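Local coordinates for protein fructuronate-tagaturonate epimerase UxaE from Cohnella laeviribosi in complex with 1 glycerol (Cohnella laeviribosi, PDB 6IL9) that catalyses the epimerisation that interconverts fructuronate and tagaturonate, probably with the help of a zinc ion bound in its TIM-barrel domain, at residues A[10-19]-A[32-43]; A[248-256]-A[286-297]. All coordinates share one frame; numbering follows the deposited sequence.

Interaction 1 of 2, residues A[10-19]-A[32-43]; sequences RLAAGQVHVY and QMIKAEGRKYLV
With CG lying beside its backbone N (chi1 -72°) and the chain bending at chi3, Arg-10 turns its guanidinium back toward Glu-37, whose own chain bends at chi2 (74°) to bring the carboxylate forward. The two charges join helix 2-12 to the type I' turn 36-39 of a beta hairpin in the antiparallel sheet of the N-terminal region, where strand 17-26 lies at the edge. The grip is end-on and two-handed: Arg-10 NH2 gives the straighter bond, 2.7 Å to Glu-37 OE2, which it meets from above the carboxylate plane, while NH1 reaches OE1 on its syn side at 2.9 Å. A leucine in place of Arg-10 would probably leave the Glu-37 carboxylate without its charged mate and freer to turn.

Between helix end and sheet, branched aliphatic residues fill the gap. Leu-11 meets Val-43 tip to tip, CD2 lying 3.9 Å from Val-43 CG1, and Val-16 lays CG1 against Ile-34 CD1. Gly-14, with its positive phi, closes the helix in a Schellman motif and lets the chain double back. Val-18 then pairs with Ile-34 as an antiparallel non-hydrogen-bonded pair, both side chains on the face that Leu-11 packs against.

On the other face lies Tyr-19. One edge of its ring runs past the backbone of Met-33, and Met-33 SD makes an oblique Met-aromatic contact, 5.0 Å from the ring centroid. A phenol suits this place: CH2 groups of Lys-35 and Lys-40 gather round its hydroxyl end, Lys-40 CE 3.2 Å from Tyr-19 OH, and that hydroxyl also hydrogen-bonds Glu-469, which pairs with Lys-35 NZ as well. Tyr-19 N, for its part, donates to Met-33 O at 3.0 Å, nearly straight at 170°.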
loop_
_atom_site.group_PDB
_atom_site.type_symbol
_atom_site.label_atom_id
_atom_site.label_comp_id
_atom_site.label_asym_id
_atom_site.label_seq_id
_atom_site.Cartn_x
_atom_site.Cartn_y
_atom_site.Cartn_z
ATOM N N ARG A 10 -0.342 -20.516 -32.938
ATOM C CA ARG A 10 0.439 -19.312 -33.208
ATOM C C ARG A 10 1.655 -19.209 -32.294
ATOM O O ARG A 10 2.686 -18.654 -32.693
ATOM C CB ARG A 10 -0.442 -18.073 -33.068
ATOM C CG ARG A 10 -1.431 -17.952 -34.206
ATOM C CD ARG A 10 -2.311 -16.751 -34.064
ATOM N NE ARG A 10 -3.363 -16.933 -33.078
ATOM C CZ ARG A 10 -3.564 -16.115 -32.049
ATOM N NH1 ARG A 10 -2.771 -15.071 -31.863
ATOM N NH2 ARG A 10 -4.568 -16.336 -31.210
ATOM N N LEU A 11 1.548 -19.714 -31.067
ATOM C CA LEU A 11 2.712 -19.761 -30.190
ATOM C C LEU A 11 3.796 -20.643 -30.794
ATOM O O LEU A 11 4.975 -20.270 -30.824
ATOM C CB LEU A 11 2.298 -20.272 -28.811
ATOM C CG LEU A 11 3.436 -20.480 -27.810
ATOM C CD1 LEU A 11 4.138 -19.162 -27.531
ATOM C CD2 LEU A 11 2.892 -21.072 -26.530
ATOM N N ALA A 12 3.404 -21.820 -31.292
ATOM C CA ALA A 12 4.359 -22.703 -31.957
ATOM C C ALA A 12 5.012 -22.011 -33.145
ATOM O O ALA A 12 6.208 -22.203 -33.403
ATOM C CB ALA A 12 3.658 -23.992 -32.395
ATOM N N ALA A 13 4.252 -21.185 -33.869
ATOM C CA ALA A 13 4.764 -20.469 -35.031
ATOM C C ALA A 13 5.550 -19.220 -34.666
ATOM O O ALA A 13 6.027 -18.523 -35.569
ATOM C CB ALA A 13 3.618 -20.080 -35.969
ATOM N N GLY A 14 5.696 -18.909 -33.380
ATOM C CA GLY A 14 6.460 -17.743 -33.000
ATOM C C GLY A 14 5.737 -16.428 -33.157
ATOM O O GLY A 14 6.389 -15.384 -33.259
ATOM N N GLN A 15 4.406 -16.439 -33.157
ATOM C CA GLN A 15 3.611 -15.243 -33.408
ATOM C C GLN A 15 2.914 -14.722 -32.153
ATOM O O GLN A 15 2.071 -13.826 -32.249
ATOM C CB GLN A 15 2.590 -15.526 -34.517
ATOM C CG GLN A 15 3.257 -15.836 -35.867
ATOM C CD GLN A 15 2.412 -16.727 -36.777
ATOM O OE1 GLN A 15 1.350 -17.213 -36.385
ATOM N NE2 GLN A 15 2.894 -16.944 -38.000
ATOM N N VAL A 16 3.264 -15.243 -30.980
ATOM C CA VAL A 16 2.638 -14.865 -29.717
ATOM C C VAL A 16 3.711 -14.337 -28.775
ATOM O O VAL A 16 4.790 -14.928 -28.662
ATOM C CB VAL A 16 1.907 -16.068 -29.083
ATOM C CG1 VAL A 16 1.471 -15.757 -27.661
ATOM C CG2 VAL A 16 0.710 -16.458 -29.930
ATOM N N HIS A 17 3.405 -13.237 -28.081
ATOM C CA HIS A 17 4.360 -12.662 -27.144
ATOM C C HIS A 17 4.597 -13.590 -25.956
ATOM O O HIS A 17 3.651 -14.003 -25.278
ATOM C CB HIS A 17 3.871 -11.304 -26.642
ATOM C CG HIS A 17 4.851 -10.626 -25.739
ATOM N ND1 HIS A 17 6.076 -10.167 -26.180
ATOM C CD2 HIS A 17 4.810 -10.369 -24.409
ATOM C CE1 HIS A 17 6.736 -9.639 -25.165
ATOM N NE2 HIS A 17 5.990 -9.748 -24.080
ATOM N N VAL A 18 5.865 -13.899 -25.694
ATOM C CA VAL A 18 6.284 -14.699 -24.547
ATOM C C VAL A 18 7.033 -13.781 -23.597
ATOM O O VAL A 18 7.915 -13.028 -24.024
ATOM C CB VAL A 18 7.183 -15.878 -24.963
ATOM C CG1 VAL A 18 7.645 -16.651 -23.738
ATOM C CG2 VAL A 18 6.445 -16.792 -25.917
ATOM N N TYR A 19 6.683 -13.839 -22.321
ATOM C CA TYR A 19 7.394 -13.039 -21.339
ATOM C C TYR A 19 8.707 -13.741 -21.019
ATOM O O TYR A 19 8.686 -14.861 -20.505
ATOM C CB TYR A 19 6.542 -12.838 -20.093
ATOM C CG TYR A 19 5.354 -11.926 -20.355
ATOM C CD1 TYR A 19 5.521 -10.549 -20.443
ATOM C CD2 TYR A 19 4.077 -12.444 -20.540
ATOM C CE1 TYR A 19 4.435 -9.705 -20.697
ATOM C CE2 TYR A 19 2.986 -11.614 -20.785
ATOM C CZ TYR A 19 3.173 -10.246 -20.864
ATOM O OH TYR A 19 2.098 -9.419 -21.110
ATOM N N GLN A 32 5.358 -21.259 -18.846
ATOM C CA GLN A 32 5.721 -19.888 -19.181
ATOM C C GLN A 32 4.445 -19.069 -19.262
ATOM O O GLN A 32 3.341 -19.612 -19.250
ATOM C CB GLN A 32 6.491 -19.815 -20.501
ATOM C CG GLN A 32 5.673 -20.203 -21.710
ATOM C CD GLN A 32 6.526 -20.314 -22.957
ATOM O OE1 GLN A 32 7.729 -20.574 -22.880
ATOM N NE2 GLN A 32 5.914 -20.105 -24.113
ATOM N N MET A 33 4.608 -17.746 -19.335
ATOM C CA MET A 33 3.495 -16.820 -19.489
ATOM C C MET A 33 3.567 -16.151 -20.856
ATOM O O MET A 33 4.656 -15.841 -21.354
ATOM C CB MET A 33 3.504 -15.748 -18.389
ATOM C CG MET A 33 2.235 -14.916 -18.324
ATOM S SD MET A 33 2.172 -13.752 -16.916
ATOM C CE MET A 33 2.658 -14.974 -15.631
ATOM N N ILE A 34 2.398 -15.937 -21.458
ATOM C CA ILE A 34 2.278 -15.334 -22.771
ATOM C C ILE A 34 1.198 -14.265 -22.712
ATOM O O ILE A 34 0.454 -14.149 -21.737
ATOM C CB ILE A 34 1.928 -16.371 -23.862
ATOM C CG1 ILE A 34 0.538 -16.955 -23.589
ATOM C CG2 ILE A 34 2.980 -17.468 -23.917
ATOM C CD1 ILE A 34 -0.055 -17.721 -24.773
ATOM N N LYS A 35 1.099 -13.499 -23.793
ATOM C CA LYS A 35 -0.018 -12.585 -23.962
ATOM C C LYS A 35 -0.568 -12.757 -25.365
ATOM O O LYS A 35 0.192 -12.692 -26.334
ATOM C CB LYS A 35 0.396 -11.133 -23.733
ATOM C CG LYS A 35 -0.792 -10.181 -23.775
ATOM C CD LYS A 35 -0.380 -8.801 -23.327
ATOM C CE LYS A 35 -1.559 -7.845 -23.296
ATOM N NZ LYS A 35 -1.050 -6.484 -22.955
ATOM N N ALA A 36 -1.878 -12.998 -25.467
ATOM C CA ALA A 36 -2.540 -13.139 -26.761
ATOM C C ALA A 36 -3.892 -12.443 -26.735
ATOM O O ALA A 36 -4.679 -12.650 -25.810
ATOM C CB ALA A 36 -2.722 -14.614 -27.131
ATOM N N GLU A 37 -4.159 -11.636 -27.763
ATOM C CA GLU A 37 -5.444 -10.947 -27.913
ATOM C C GLU A 37 -5.795 -10.155 -26.658
ATOM O O GLU A 37 -6.922 -10.200 -26.164
ATOM C CB GLU A 37 -6.563 -11.930 -28.262
ATOM C CG GLU A 37 -6.516 -12.425 -29.693
ATOM C CD GLU A 37 -5.397 -13.410 -29.905
ATOM O OE1 GLU A 37 -4.372 -13.026 -30.506
ATOM O OE2 GLU A 37 -5.529 -14.562 -29.441
ATOM N N GLY A 38 -4.806 -9.448 -26.121
ATOM C CA GLY A 38 -5.023 -8.564 -24.993
ATOM C C GLY A 38 -5.154 -9.236 -23.647
ATOM O O GLY A 38 -5.490 -8.559 -22.668
ATOM N N ARG A 39 -4.904 -10.543 -23.558
ATOM C CA ARG A 39 -5.030 -11.268 -22.306
ATOM C C ARG A 39 -3.794 -12.125 -22.063
ATOM O O ARG A 39 -3.235 -12.703 -22.998
ATOM C CB ARG A 39 -6.278 -12.151 -22.307
ATOM C CG ARG A 39 -6.550 -12.798 -20.964
ATOM C CD ARG A 39 -7.456 -13.994 -21.116
ATOM N NE ARG A 39 -8.856 -13.599 -21.152
ATOM C CZ ARG A 39 -9.598 -13.383 -20.071
ATOM N NH1 ARG A 39 -9.072 -13.525 -18.859
ATOM N NH2 ARG A 39 -10.869 -13.024 -20.204
ATOM N N LYS A 40 -3.377 -12.213 -20.804
ATOM C CA LYS A 40 -2.267 -13.069 -20.411
ATOM C C LYS A 40 -2.732 -14.497 -20.123
ATOM O O LYS A 40 -3.869 -14.728 -19.706
ATOM C CB LYS A 40 -1.570 -12.493 -19.177
ATOM C CG LYS A 40 -0.919 -11.132 -19.420
ATOM C CD LYS A 40 -0.255 -10.589 -18.148
ATOM C CE LYS A 40 0.412 -9.247 -18.417
ATOM N NZ LYS A 40 1.044 -8.666 -17.187
ATOM N N TYR A 41 -1.829 -15.455 -20.347
ATOM C CA TYR A 41 -2.083 -16.871 -20.083
ATOM C C TYR A 41 -0.823 -17.550 -19.567
ATOM O O TYR A 41 0.295 -17.113 -19.840
ATOM C CB TYR A 41 -2.522 -17.638 -21.342
ATOM C CG TYR A 41 -3.788 -17.152 -21.999
ATOM C CD1 TYR A 41 -5.028 -17.645 -21.610
ATOM C CD2 TYR A 41 -3.739 -16.227 -23.035
ATOM C CE1 TYR A 41 -6.196 -17.203 -22.222
ATOM C CE2 TYR A 41 -4.887 -15.779 -23.643
ATOM C CZ TYR A 41 -6.114 -16.275 -23.242
ATOM O OH TYR A 41 -7.255 -15.819 -23.863
ATOM N N LEU A 42 -1.021 -18.653 -18.833
ATOM C CA LEU A 42 0.028 -19.636 -18.589
ATOM C C LEU A 42 -0.027 -20.701 -19.675
ATOM O O LEU A 42 -1.112 -21.094 -20.110
ATOM C CB LEU A 42 -0.136 -20.325 -17.232
ATOM C CG LEU A 42 -0.072 -19.586 -15.908
ATOM C CD1 LEU A 42 -0.190 -20.609 -14.777
ATOM C CD2 LEU A 42 1.223 -18.802 -15.812
ATOM N N VAL A 43 1.144 -21.169 -20.097
ATOM C CA VAL A 43 1.278 -22.281 -21.039
ATOM C C VAL A 43 2.136 -23.343 -20.374
ATOM O O VAL A 43 3.305 -23.089 -20.056
ATOM C CB VAL A 43 1.901 -21.844 -22.376
ATOM C CG1 VAL A 43 2.024 -23.032 -23.318
ATOM C CG2 VAL A 43 1.088 -20.732 -23.021
#

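Interaction 2 of 2, residues A[248-256]-A[286-297]; sequences IQFMIYIYE and LVASELIGKNVD
Ile-248 sits as a knob in a hole formed by Leu-286, Val-287, Glu-290 and Leu-291. Its two branches divide the work: CD1 lies 4.0 Å from Leu-286 CD2, and CG2 rests on the aliphatic CB of Glu-290. A beta-branched residue suits the spot, since it fills the hole in two directions. One turn on, Met-251 crosses Leu-291 at about a right angle, its SD 3.5 Å from Leu-291 CD1. The other methyl of Leu-291, CD2, is shared between Met-251 CB and Ile-252 CG1, making this leucine the meeting point of two successive residues.

Toward the C-terminal end the tyrosine takes over. Having CG opposite the backbone N (chi1 178°) swings the ring of Tyr-255 toward the loop after helix 281-293, and Val-296 CA stands over one face in a CH-pi contact, 4.0 Å from the ring centroid. Asp-297 N lies above the same face.

These are neighbouring outer helices of a TIM barrel, 234-259 and 281-293, running in roughly the same direction at 33° and linked through barrel strand 267-271. Ile-270 of that strand touches both Met-251 and Leu-291 from within.

A Schellman motif sets the loop: Asn-295 takes positive phi, Val-296 N bonds Leu-291 O and Asn-295 N bonds Ile-292 O. Leu-291 O also takes Lys-294 N, from the opposite face of its plane. At the exposed side Lys-294 passes over Ile-252 to a long salt bridge, NZ to Glu-256 OE2 at 3.5 Å. Water 1 accepts from Lys-294 NZ and donates weakly to Glu-256 OE1, while water 2 joins Glu-256 OE2 to Lys-294 O. Farther out, Glu-290 directs its carboxylate to His-213, Lys-217 and Tyr-218, and Asp-297 OD1 pairs with Lys-89.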
loop_
_atom_site.group_PDB
_atom_site.type_symbol
_atom_site.label_atom_id
_atom_site.label_comp_id
_atom_site.label_asym_id
_atom_site.label_seq_id
_atom_site.Cartn_x
_atom_site.Cartn_y
_atom_site.Cartn_z
ATOM N N ILE A 248 -3.720 1.964 22.857
ATOM C CA ILE A 248 -2.679 1.035 23.298
ATOM C C ILE A 248 -3.298 -0.290 23.713
ATOM O O ILE A 248 -2.812 -1.368 23.350
ATOM C CB ILE A 248 -1.872 1.656 24.449
ATOM C CG1 ILE A 248 -1.072 2.861 23.945
ATOM C CG2 ILE A 248 -0.949 0.607 25.115
ATOM C CD1 ILE A 248 -0.518 3.719 25.077
ATOM N N GLN A 249 -4.380 -0.228 24.492
ATOM C CA GLN A 249 -5.047 -1.455 24.916
ATOM C C GLN A 249 -5.529 -2.252 23.717
ATOM O O GLN A 249 -5.474 -3.488 23.719
ATOM C CB GLN A 249 -6.214 -1.119 25.840
ATOM C CG GLN A 249 -5.785 -0.521 27.143
ATOM C CD GLN A 249 -4.905 -1.457 27.931
ATOM O OE1 GLN A 249 -3.779 -1.110 28.303
ATOM N NE2 GLN A 249 -5.408 -2.663 28.186
ATOM N N PHE A 250 -5.992 -1.552 22.681
ATOM C CA PHE A 250 -6.478 -2.200 21.470
ATOM C C PHE A 250 -5.334 -2.854 20.707
ATOM O O PHE A 250 -5.483 -3.969 20.195
ATOM C CB PHE A 250 -7.209 -1.168 20.603
ATOM C CG PHE A 250 -7.757 -1.719 19.310
ATOM C CD1 PHE A 250 -8.704 -2.736 19.312
ATOM C CD2 PHE A 250 -7.344 -1.193 18.095
ATOM C CE1 PHE A 250 -9.215 -3.235 18.123
ATOM C CE2 PHE A 250 -7.846 -1.687 16.897
ATOM C CZ PHE A 250 -8.778 -2.715 16.911
ATOM N N MET A 251 -4.186 -2.173 20.625
ATOM C CA MET A 251 -2.995 -2.765 20.021
ATOM C C MET A 251 -2.627 -4.075 20.710
ATOM O O MET A 251 -2.390 -5.097 20.053
ATOM C CB MET A 251 -1.821 -1.776 20.102
ATOM C CG MET A 251 -1.977 -0.468 19.326
ATOM S SD MET A 251 -0.816 0.855 19.850
ATOM C CE MET A 251 -1.694 2.272 19.200
ATOM N N ILE A 252 -2.559 -4.054 22.041
ATOM C CA ILE A 252 -2.155 -5.239 22.788
ATOM C C ILE A 252 -3.158 -6.367 22.575
ATOM O O ILE A 252 -2.777 -7.525 22.381
ATOM C CB ILE A 252 -2.004 -4.902 24.281
ATOM C CG1 ILE A 252 -0.854 -3.911 24.475
ATOM C CG2 ILE A 252 -1.766 -6.171 25.092
ATOM C CD1 ILE A 252 -0.966 -3.087 25.751
ATOM N N TYR A 253 -4.451 -6.040 22.620
ATOM C CA TYR A 253 -5.504 -7.044 22.481
ATOM C C TYR A 253 -5.418 -7.751 21.134
ATOM O O TYR A 253 -5.506 -8.983 21.054
ATOM C CB TYR A 253 -6.862 -6.363 22.655
ATOM C CG TYR A 253 -8.065 -7.141 22.156
ATOM C CD1 TYR A 253 -8.596 -8.193 22.900
ATOM C CD2 TYR A 253 -8.692 -6.794 20.960
ATOM C CE1 TYR A 253 -9.716 -8.889 22.455
ATOM C CE2 TYR A 253 -9.807 -7.490 20.503
ATOM C CZ TYR A 253 -10.310 -8.537 21.254
ATOM O OH TYR A 253 -11.418 -9.228 20.811
ATOM N N ILE A 254 -5.235 -6.981 20.063
ATOM C CA ILE A 254 -5.116 -7.567 18.729
ATOM C C ILE A 254 -3.836 -8.389 18.620
ATOM O O ILE A 254 -3.835 -9.503 18.076
ATOM C CB ILE A 254 -5.171 -6.459 17.659
ATOM C CG1 ILE A 254 -6.560 -5.798 17.619
ATOM C CG2 ILE A 254 -4.775 -7.007 16.300
ATOM C CD1 ILE A 254 -7.715 -6.760 17.351
ATOM N N TYR A 255 -2.720 -7.847 19.110
ATOM C CA TYR A 255 -1.465 -8.592 19.047
ATOM C C TYR A 255 -1.604 -9.954 19.724
ATOM O O TYR A 255 -1.225 -10.989 19.159
ATOM C CB TYR A 255 -0.318 -7.801 19.688
ATOM C CG TYR A 255 0.940 -8.635 19.645
ATOM C CD1 TYR A 255 1.639 -8.796 18.448
ATOM C CD2 TYR A 255 1.398 -9.314 20.772
ATOM C CE1 TYR A 255 2.752 -9.596 18.368
ATOM C CE2 TYR A 255 2.530 -10.124 20.702
ATOM C CZ TYR A 255 3.201 -10.251 19.499
ATOM O OH TYR A 255 4.316 -11.055 19.414
ATOM N N GLU A 256 -2.170 -9.974 20.932
ATOM C CA GLU A 256 -2.245 -11.227 21.670
ATOM C C GLU A 256 -3.287 -12.169 21.079
ATOM O O GLU A 256 -3.075 -13.385 21.070
ATOM C CB GLU A 256 -2.534 -10.946 23.147
ATOM C CG GLU A 256 -1.382 -10.247 23.842
ATOM C CD GLU A 256 -1.702 -9.806 25.269
ATOM O OE1 GLU A 256 -2.882 -9.846 25.683
ATOM O OE2 GLU A 256 -0.754 -9.413 25.982
ATOM N N LEU A 286 5.827 7.131 24.509
ATOM C CA LEU A 286 4.989 6.480 25.514
ATOM C C LEU A 286 4.253 5.278 24.927
ATOM O O LEU A 286 4.206 4.206 25.545
ATOM C CB LEU A 286 3.995 7.487 26.097
ATOM C CG LEU A 286 3.036 6.945 27.164
ATOM C CD1 LEU A 286 2.901 7.955 28.302
ATOM C CD2 LEU A 286 1.676 6.671 26.559
ATOM N N VAL A 287 3.680 5.437 23.734
ATOM C CA VAL A 287 2.967 4.333 23.096
ATOM C C VAL A 287 3.907 3.151 22.899
ATOM O O VAL A 287 3.600 2.020 23.292
ATOM C CB VAL A 287 2.349 4.793 21.763
ATOM C CG1 VAL A 287 1.816 3.583 20.967
ATOM C CG2 VAL A 287 1.250 5.829 22.008
ATOM N N ALA A 288 5.085 3.410 22.324
ATOM C CA ALA A 288 6.030 2.329 22.053
ATOM C C ALA A 288 6.500 1.678 23.344
ATOM O O ALA A 288 6.555 0.449 23.446
ATOM C CB ALA A 288 7.229 2.864 21.259
ATOM N N SER A 289 6.811 2.491 24.356
ATOM C CA SER A 289 7.294 1.947 25.615
ATOM C C SER A 289 6.261 1.022 26.242
ATOM O O SER A 289 6.606 -0.029 26.792
ATOM C CB SER A 289 7.641 3.087 26.572
ATOM O OG SER A 289 8.263 2.590 27.733
ATOM N N GLU A 290 4.985 1.399 26.171
ATOM C CA GLU A 290 3.944 0.559 26.747
ATOM C C GLU A 290 3.803 -0.746 25.985
ATOM O O GLU A 290 3.613 -1.804 26.589
ATOM C CB GLU A 290 2.608 1.297 26.755
ATOM C CG GLU A 290 2.567 2.441 27.740
ATOM C CD GLU A 290 2.925 1.999 29.141
ATOM O OE1 GLU A 290 2.142 1.237 29.761
ATOM O OE2 GLU A 290 3.998 2.410 29.619
ATOM N N LEU A 291 3.844 -0.680 24.656
ATOM C CA LEU A 291 3.706 -1.891 23.857
ATOM C C LEU A 291 4.894 -2.814 24.058
ATOM O O LEU A 291 4.735 -4.023 24.247
ATOM C CB LEU A 291 3.575 -1.523 22.384
ATOM C CG LEU A 291 2.334 -0.715 22.045
ATOM C CD1 LEU A 291 2.432 -0.262 20.615
ATOM C CD2 LEU A 291 1.097 -1.569 22.259
ATOM N N ILE A 292 6.103 -2.259 23.986
ATOM C CA ILE A 292 7.290 -3.091 24.132
ATOM C C ILE A 292 7.334 -3.699 25.531
ATOM O O ILE A 292 7.713 -4.866 25.713
ATOM C CB ILE A 292 8.548 -2.264 23.795
ATOM C CG1 ILE A 292 8.453 -1.721 22.365
ATOM C CG2 ILE A 292 9.766 -3.104 23.901
ATOM C CD1 ILE A 292 8.440 -2.777 21.292
ATOM N N GLY A 293 6.871 -2.946 26.533
ATOM C CA GLY A 293 6.768 -3.490 27.878
ATOM C C GLY A 293 5.816 -4.667 27.986
ATOM O O GLY A 293 5.975 -5.517 28.862
ATOM N N LYS A 294 4.825 -4.744 27.097
ATOM C CA LYS A 294 3.869 -5.844 27.101
ATOM C C LYS A 294 4.221 -6.932 26.091
ATOM O O LYS A 294 3.358 -7.751 25.744
ATOM C CB LYS A 294 2.451 -5.319 26.848
ATOM C CG LYS A 294 1.815 -4.721 28.096
ATOM C CD LYS A 294 1.427 -5.827 29.076
ATOM C CE LYS A 294 0.061 -6.412 28.723
ATOM N NZ LYS A 294 -0.056 -7.857 29.084
ATOM N N ASN A 295 5.464 -6.946 25.607
ATOM C CA ASN A 295 6.002 -7.998 24.751
ATOM C C ASN A 295 5.394 -7.996 23.354
ATOM O O ASN A 295 5.416 -9.021 22.665
ATOM C CB ASN A 295 5.835 -9.377 25.409
ATOM C CG ASN A 295 6.394 -9.411 26.832
ATOM O OD1 ASN A 295 5.650 -9.543 27.809
ATOM N ND2 ASN A 295 7.706 -9.283 26.950
ATOM N N VAL A 296 4.877 -6.857 22.904
ATOM C CA VAL A 296 4.312 -6.762 21.560
ATOM C C VAL A 296 5.453 -6.672 20.552
ATOM O O VAL A 296 6.408 -5.911 20.748
ATOM C CB VAL A 296 3.373 -5.551 21.450
ATOM C CG1 VAL A 296 2.939 -5.350 19.997
ATOM C CG2 VAL A 296 2.150 -5.737 22.369
ATOM N N ASP A 297 5.350 -7.448 19.465
ATOM C CA ASP A 297 6.376 -7.517 18.423
ATOM C C ASP A 297 5.947 -6.605 17.278
ATOM O O ASP A 297 5.028 -6.935 16.529
ATOM C CB ASP A 297 6.549 -8.958 17.942
ATOM C CG ASP A 297 7.653 -9.119 16.911
ATOM O OD1 ASP A 297 8.483 -8.203 16.746
ATOM O OD2 ASP A 297 7.696 -10.192 16.266
HETATM O O HOH W 1 -2.393 -8.486 27.877
HETATM O O HOH W 2 1.847 -9.367 24.394
#

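Interaction 1 closes before interaction 2 opens along the chain, and the two lie on opposite sides of its centre, about 51 Å apart between centres and about 33 Å between nearest atoms. They share no helix, strand or sheet. Residues 10-19 and 32-43 belong to the N-terminal helix and the five-stranded antiparallel sheet, whereas 248-256 and 286-297 belong to the outer helical layer of the eight-stranded parallel barrel. In interaction 2 the Met-251 side chain is about 13 Å from the zinc ion held by His-161, Asp-273 and His-343. One contact joins helix and sheet in the N-terminal region, the other two neighbouring helices of the barrel wall: they are separate pieces of packing.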